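PDB 4C0R: putative amino acid binding protein from Streptococcus mutans, which binds glutathione in its oxidized disulfide form and probably delivers it to the cystine ABC importer TcyBC for uptake. Local coordinates for residues A[92-97]-A[147-152]. Residues are numbered along the deposited sequence; the frame is centred on the assembly and turned at random.
With CD (cadmium ion), chain G; GDS (oxidized glutathione disulfide), chain C.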
loop_
_atom_site.group_PDB
_atom_site.type_symbol
_atom_site.label_atom_id
_atom_site.label_comp_id
_atom_site.label_asym_id
_atom_site.label_seq_id
_atom_site.Cartn_x
_atom_site.Cartn_y
_atom_site.Cartn_z
ATOM N N VAL A 92 7.070 8.465 -4.088
ATOM C CA VAL A 92 7.179 9.731 -4.826
ATOM C C VAL A 92 6.553 10.900 -4.033
ATOM O O VAL A 92 5.753 10.722 -3.122
ATOM C CB VAL A 92 6.520 9.697 -6.206
ATOM C CG1 VAL A 92 7.177 8.701 -7.056
ATOM C CG2 VAL A 92 4.977 9.424 -6.089
ATOM N N LEU A 93 6.979 12.100 -4.402
ATOM C CA LEU A 93 6.430 13.325 -3.978
ATOM C C LEU A 93 5.517 13.800 -5.106
ATOM O O LEU A 93 5.951 13.943 -6.240
ATOM C CB LEU A 93 7.622 14.281 -3.817
ATOM C CG LEU A 93 7.587 15.655 -3.250
ATOM C CD1 LEU A 93 6.755 15.759 -1.982
ATOM C CD2 LEU A 93 9.044 16.049 -2.987
ATOM N N VAL A 94 4.251 14.017 -4.811
ATOM C CA VAL A 94 3.285 14.532 -5.741
ATOM C C VAL A 94 3.125 16.034 -5.469
ATOM O O VAL A 94 2.801 16.431 -4.363
ATOM C CB VAL A 94 1.908 13.886 -5.544
ATOM C CG1 VAL A 94 0.907 14.430 -6.545
ATOM C CG2 VAL A 94 2.036 12.351 -5.647
ATOM N N VAL A 95 3.373 16.832 -6.492
ATOM C CA VAL A 95 3.328 18.285 -6.407
ATOM C C VAL A 95 2.798 18.829 -7.714
ATOM O O VAL A 95 2.818 18.150 -8.742
ATOM C CB VAL A 95 4.750 18.913 -6.197
ATOM C CG1 VAL A 95 5.360 18.496 -4.829
ATOM C CG2 VAL A 95 5.658 18.556 -7.358
ATOM N N PRO A 96 2.303 20.073 -7.679
ATOM C CA PRO A 96 1.935 20.731 -8.927
ATOM C C PRO A 96 3.137 20.836 -9.835
ATOM O O PRO A 96 4.267 20.951 -9.409
ATOM C CB PRO A 96 1.496 22.123 -8.440
ATOM C CG PRO A 96 1.094 21.928 -7.042
ATOM C CD PRO A 96 2.083 20.922 -6.505
ATOM N N LYS A 97 2.902 20.771 -11.144
ATOM C CA LYS A 97 3.983 20.922 -12.069
ATOM C C LYS A 97 4.624 22.297 -11.791
ATOM O O LYS A 97 3.954 23.271 -11.427
ATOM C CB LYS A 97 3.426 20.856 -13.489
ATOM C CG LYS A 97 2.948 19.476 -13.894
ATOM C CD LYS A 97 2.366 19.528 -15.303
ATOM C CE LYS A 97 2.027 18.134 -15.775
ATOM N NZ LYS A 97 1.270 18.242 -17.044
ATOM N N HIS A 147 -8.668 11.641 -2.898
ATOM C CA HIS A 147 -9.197 12.889 -2.365
ATOM C C HIS A 147 -7.999 13.812 -2.041
ATOM O O HIS A 147 -8.033 15.006 -2.301
ATOM C CB HIS A 147 -10.015 12.590 -1.100
ATOM C CG HIS A 147 -10.763 13.764 -0.544
ATOM N ND1 HIS A 147 -11.981 14.182 -1.046
ATOM C CD2 HIS A 147 -10.460 14.621 0.469
ATOM C CE1 HIS A 147 -12.405 15.232 -0.358
ATOM N NE2 HIS A 147 -11.497 15.525 0.561
ATOM N N GLN A 148 -6.970 13.240 -1.420
ATOM C CA GLN A 148 -5.837 14.024 -0.988
ATOM C C GLN A 148 -5.039 14.481 -2.199
ATOM O O GLN A 148 -4.581 15.657 -2.243
ATOM C CB GLN A 148 -4.946 13.251 -0.038
ATOM C CG GLN A 148 -5.627 12.745 1.269
ATOM C CD GLN A 148 -4.650 11.903 2.057
ATOM O OE1 GLN A 148 -3.591 12.354 2.364
ATOM N NE2 GLN A 148 -5.013 10.672 2.352
ATOM N N ILE A 149 -4.888 13.609 -3.192
ATOM C CA ILE A 149 -4.175 13.975 -4.404
ATOM C C ILE A 149 -4.905 15.089 -5.163
ATOM O O ILE A 149 -4.307 16.100 -5.564
ATOM C CB ILE A 149 -3.862 12.751 -5.274
ATOM C CG1 ILE A 149 -2.855 11.882 -4.539
ATOM C CG2 ILE A 149 -3.367 13.159 -6.663
ATOM C CD1 ILE A 149 -2.526 10.593 -5.237
ATOM N N ARG A 150 -6.216 14.954 -5.302
ATOM C CA ARG A 150 -7.010 16.037 -5.878
ATOM C C ARG A 150 -6.866 17.349 -5.088
ATOM O O ARG A 150 -6.829 18.416 -5.675
ATOM C CB ARG A 150 -8.470 15.620 -5.956
ATOM C CG ARG A 150 -9.334 16.541 -6.764
ATOM C CD ARG A 150 -10.739 15.983 -6.854
ATOM N NE ARG A 150 -10.766 14.749 -7.616
ATOM C CZ ARG A 150 -10.914 14.739 -8.931
ATOM N NH1 ARG A 150 -11.048 15.877 -9.600
ATOM N NH2 ARG A 150 -10.934 13.590 -9.569
ATOM N N ASN A 151 -6.790 17.290 -3.762
ATOM C CA ASN A 151 -6.607 18.500 -2.938
ATOM C C ASN A 151 -5.280 19.209 -3.255
ATOM O O ASN A 151 -5.174 20.436 -3.162
ATOM C CB ASN A 151 -6.580 18.181 -1.461
ATOM C CG ASN A 151 -7.968 18.032 -0.868
ATOM O OD1 ASN A 151 -8.978 18.423 -1.474
ATOM N ND2 ASN A 151 -8.024 17.471 0.325
ATOM N N VAL A 152 -4.262 18.446 -3.616
ATOM C CA VAL A 152 -2.996 19.086 -4.018
ATOM C C VAL A 152 -3.225 19.778 -5.381
ATOM O O VAL A 152 -2.818 20.945 -5.567
ATOM C CB VAL A 152 -1.825 18.042 -4.094
ATOM C CG1 VAL A 152 -0.526 18.669 -4.675
ATOM C CG2 VAL A 152 -1.533 17.478 -2.732
HETATM CD CD CD G . -13.058 13.027 -2.693
HETATM C CD1 GDS C . -8.563 6.226 6.540
HETATM N N2 GDS C . -8.288 6.908 5.268
HETATM C CA2 GDS C . -8.557 6.145 4.104
HETATM C C2 GDS C . -9.941 6.117 3.558
HETATM O O2 GDS C . -10.325 5.170 2.840
HETATM C CB2 GDS C . -7.553 5.328 3.385
HETATM S SG2 GDS C . -5.897 5.541 4.000
HETATM N N3 GDS C . -10.814 7.223 3.895
HETATM C CA3 GDS C . -12.210 7.198 3.460
HETATM C C3 GDS C . -12.975 6.865 4.739
HETATM O OE3 GDS C . -14.107 7.391 4.979
HETATM O OE4 GDS C . -12.512 6.070 5.608
HETATM N N4 GDS C . -3.096 5.471 2.365
HETATM C CA4 GDS C . -3.165 6.841 1.914
HETATM C C4 GDS C . -2.345 7.718 2.794
HETATM O OE5 GDS C . -1.405 7.249 3.505
HETATM O OE6 GDS C . -2.591 8.955 2.749
HETATM C C5 GDS C . -3.891 4.491 1.693
HETATM O O5 GDS C . -4.580 4.816 0.728
HETATM C CA5 GDS C . -3.850 3.168 2.315
HETATM N N5 GDS C . -2.643 2.711 2.868
HETATM C CB5 GDS C . -5.118 2.786 3.007
HETATM S SG5 GDS C . -5.237 3.705 4.565
HETATM C CA6 GDS C . 2.061 2.416 3.182
HETATM C C6 GDS C . 1.976 1.684 4.512
HETATM O OE7 GDS C . 1.662 2.340 5.542
HETATM O OE8 GDS C . 2.196 0.451 4.584
HETATM N N6 GDS C . 2.665 1.490 2.207
HETATM C CB6 GDS C . 0.725 2.898 2.745
HETATM C CG6 GDS C . -0.322 1.782 2.962
HETATM C CD6 GDS C . -1.554 2.179 2.176
HETATM O O6 GDS C . -1.698 2.049 0.952
HETATM O O HOH W 1 -11.745 11.323 -4.106
HETATM O O HOH W 2 -12.387 14.718 -3.999
#
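Strand 92-96 and helix 147-152 run in roughly the same direction, 41° apart, with their axes 8.8 Å from each other at closest approach. The pair belongs to a lobe of a family 3 solute-binding protein, the periplasmic-binding-protein fold: the helix lies on one face of the sheet in which Val94 is hydrogen-bonded through its backbone to Lys160 and Val95 to Lys180. The link between the two segments is apolar and is made by one face of the helix. Val152 points at the strand with CG1 anti to its own backbone N (chi1 173°), and this one methyl does most of the touching. CG1 of Val152 sits 3.9 Å from CD of the Pro96 ring, the two side chains crossing at about a right angle. The same CG1 of Val152 lies 4.0 Å from the carbonyl O of Val94. One turn back, CG2 of Ile149 meets CG1 of Val94 more loosely, at 4.5 Å. Leu179, Ala167 and Ile170 add to this core: Leu179 touches both Ile149 and Val152, while Ala167 and Ile170 bring in helix 164-173. Val95 turns its side chain away from the helix.

The neighbouring residues of the same helix serve bound groups. ND1 of His147 coordinates a cadmium ion at 2.3 Å, alongside two waters and one more ligand from elsewhere in the structure. Gln148, its chain extended beyond CG, reaches oxidized glutathione disulfide in the pocket. Its amide is held at both ends, OE1 by Lys160, which is also hydrogen-bonded to the ligand, and NE2 by the backbone O of Glu143; that should fix which way the amide is turned. NE2 of Gln148 then gives a hydrogen bond to the ligand carboxylate oxygen OE6 at 3.0 Å, somewhat bent, with an N-H...O angle of 145°.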